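Local coordinates for CdiA-CT toxin, Conserved domain protein (Yersinia pseudotuberculosis serotype O:3, PDB 4ZQU), which probably acts as a PD-(D/E)XK-type endonuclease toxin of contact-dependent growth inhibition, here held in complex with its immunity protein, at residues K22-F27 with D63-F68. Numbering follows the deposited sequence.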
loop_
_atom_site.group_PDB
_atom_site.type_symbol
_atom_site.label_atom_id
_atom_site.label_comp_id
_atom_site.label_asym_id
_atom_site.label_seq_id
_atom_site.Cartn_x
_atom_site.Cartn_y
_atom_site.Cartn_z
ATOM N N LYS A 22 5.221 -5.355 -1.839
ATOM C CA LYS A 22 6.363 -4.980 -2.664
ATOM C C LYS A 22 7.649 -5.178 -1.868
ATOM O O LYS A 22 7.964 -6.287 -1.431
ATOM C CB LYS A 22 6.252 -3.532 -3.146
ATOM C CG LYS A 22 5.174 -3.298 -4.190
ATOM C CD LYS A 22 5.788 -3.242 -5.581
ATOM C CE LYS A 22 5.184 -2.132 -6.426
ATOM N NZ LYS A 22 4.577 -2.681 -7.669
ATOM N N THR A 23 8.374 -4.085 -1.664
ATOM C CA THR A 23 9.631 -4.122 -0.935
ATOM C C THR A 23 9.479 -3.506 0.456
ATOM O O THR A 23 10.352 -3.661 1.308
ATOM C CB THR A 23 10.725 -3.385 -1.712
ATOM O OG1 THR A 23 11.961 -3.453 -0.993
ATOM C CG2 THR A 23 10.333 -1.932 -1.907
ATOM N N TYR A 24 8.364 -2.819 0.685
ATOM C CA TYR A 24 8.138 -2.122 1.948
ATOM C C TYR A 24 7.595 -3.058 3.022
ATOM O O TYR A 24 6.575 -3.720 2.826
ATOM C CB TYR A 24 7.179 -0.947 1.748
ATOM C CG TYR A 24 7.688 0.106 0.790
ATOM C CD1 TYR A 24 9.051 0.324 0.625
ATOM C CD2 TYR A 24 6.806 0.875 0.044
ATOM C CE1 TYR A 24 9.521 1.282 -0.253
ATOM C CE2 TYR A 24 7.266 1.837 -0.837
ATOM C CZ TYR A 24 8.625 2.036 -0.982
ATOM O OH TYR A 24 9.091 2.993 -1.856
ATOM N N ASP A 25 8.281 -3.101 4.158
ATOM C CA ASP A 25 7.882 -3.967 5.260
ATOM C C ASP A 25 7.208 -3.163 6.364
ATOM O O ASP A 25 6.287 -3.644 7.022
ATOM C CB ASP A 25 9.098 -4.719 5.804
ATOM C CG ASP A 25 9.783 -5.557 4.740
ATOM O OD1 ASP A 25 9.075 -6.217 3.953
ATOM O OD2 ASP A 25 11.029 -5.551 4.682
ATOM N N TYR A 26 7.667 -1.931 6.555
ATOM C CA TYR A 26 7.095 -1.050 7.565
ATOM C C TYR A 26 6.707 0.301 6.987
ATOM O O TYR A 26 7.327 0.790 6.043
ATOM C CB TYR A 26 8.072 -0.851 8.720
ATOM C CG TYR A 26 8.299 -2.100 9.523
ATOM C CD1 TYR A 26 7.462 -2.428 10.579
ATOM C CD2 TYR A 26 9.344 -2.961 9.219
ATOM C CE1 TYR A 26 7.659 -3.577 11.313
ATOM C CE2 TYR A 26 9.550 -4.113 9.949
ATOM C CZ TYR A 26 8.702 -4.416 10.993
ATOM O OH TYR A 26 8.904 -5.561 11.726
ATOM N N PHE A 27 5.677 0.902 7.569
ATOM C CA PHE A 27 5.219 2.216 7.155
ATOM C C PHE A 27 4.790 3.017 8.372
ATOM O O PHE A 27 3.832 2.649 9.051
ATOM C CB PHE A 27 4.063 2.093 6.160
ATOM C CG PHE A 27 3.624 3.405 5.568
ATOM C CD1 PHE A 27 4.552 4.356 5.192
ATOM C CD2 PHE A 27 2.281 3.684 5.387
ATOM C CE1 PHE A 27 4.151 5.562 4.644
ATOM C CE2 PHE A 27 1.877 4.891 4.842
ATOM C CZ PHE A 27 2.813 5.827 4.471
ATOM N N ASP A 63 16.173 -0.041 -6.172
ATOM C CA ASP A 63 15.419 0.442 -7.323
ATOM C C ASP A 63 13.915 0.345 -7.088
ATOM O O ASP A 63 13.169 1.248 -7.458
ATOM C CB ASP A 63 15.806 -0.333 -8.584
ATOM C CG ASP A 63 17.238 -0.070 -9.012
ATOM O OD1 ASP A 63 17.730 1.056 -8.785
ATOM O OD2 ASP A 63 17.871 -0.989 -9.577
ATOM N N VAL A 64 13.480 -0.745 -6.464
ATOM C CA VAL A 64 12.063 -0.964 -6.194
ATOM C C VAL A 64 11.530 0.043 -5.179
ATOM O O VAL A 64 10.432 0.578 -5.337
ATOM C CB VAL A 64 11.803 -2.391 -5.675
ATOM C CG1 VAL A 64 10.321 -2.607 -5.428
ATOM C CG2 VAL A 64 12.323 -3.410 -6.667
ATOM N N THR A 65 12.315 0.300 -4.138
ATOM C CA THR A 65 11.938 1.277 -3.127
ATOM C C THR A 65 11.815 2.664 -3.744
ATOM O O THR A 65 10.903 3.422 -3.417
ATOM C CB THR A 65 12.963 1.333 -1.976
ATOM O OG1 THR A 65 14.187 1.903 -2.452
ATOM C CG2 THR A 65 13.240 -0.054 -1.429
ATOM N N ALA A 66 12.737 2.981 -4.647
ATOM C CA ALA A 66 12.830 4.315 -5.234
ATOM C C ALA A 66 11.821 4.531 -6.359
ATOM O O ALA A 66 11.235 5.605 -6.474
ATOM C CB ALA A 66 14.245 4.566 -5.746
ATOM N N LYS A 67 11.625 3.507 -7.185
ATOM C CA LYS A 67 10.708 3.596 -8.318
ATOM C C LYS A 67 9.276 3.257 -7.920
ATOM O O LYS A 67 8.424 3.031 -8.779
ATOM C CB LYS A 67 11.168 2.682 -9.445
ATOM N N PHE A 68 9.015 3.221 -6.619
ATOM C CA PHE A 68 7.684 2.909 -6.121
ATOM C C PHE A 68 6.709 4.056 -6.378
ATOM O O PHE A 68 6.943 5.191 -5.957
ATOM C CB PHE A 68 7.740 2.591 -4.627
ATOM C CG PHE A 68 6.401 2.297 -4.019
ATOM C CD1 PHE A 68 5.920 1.002 -3.975
ATOM C CD2 PHE A 68 5.625 3.314 -3.485
ATOM C CE1 PHE A 68 4.694 0.728 -3.415
ATOM C CE2 PHE A 68 4.396 3.045 -2.926
ATOM C CZ PHE A 68 3.930 1.749 -2.891
#
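Thr65 O takes a hydrogen bond from the Tyr24 hydroxyl and a second from Lys86 NZ, so two donors from elsewhere in the chain grip one backbone carbonyl in the last turn of helix 53-66. There a carbonyl generally lacks an i+4 amide partner within the helix, and side-chain donors can take that place. The hydroxyl approaches bent away from the C=O direction, but the Thr65 O to Tyr24 OH separation of 2.4 Å is so short that its exact length is doubtful. Beyond the helix end, with CG anti to its backbone N (chi1 178°), the ring of Phe68 is carried out beside the tyrosine and turns one face to it: CE2 of Tyr24 lies over the ring centre, 3.3 Å above the plane. With centroids 4.6 Å apart and planes at 57°, the pair is a tilted edge-to-face stack.

The tyrosine thus packs the lead-in to strand 26-27, outermost in the sheet of this chain, against the C-terminal end of the helix, within a domain of the PD-(D/E)XK nuclease clan. Just past it comes a classic beta bulge, in which Asp25 and Tyr26 are together set opposite the single residue Val35 of strand 33-39.

Beside the aromatic pair, the methyl CG2 of Thr23 sits 3.5 Å from Thr65 CG2, a tight pair, and 3.6 Å from Val64 CG1. In Thr65 a chi1 of 69° directs OG1 back to a hydrogen bond with Ile62 O, one turn earlier, leaving the methyl for Thr23. Lys22 runs obliquely past the Phe68 ring, its CE 4.0 Å from Phe68 CD1, while its NZ forms a salt bridge with Glu137 of the CdiI chain.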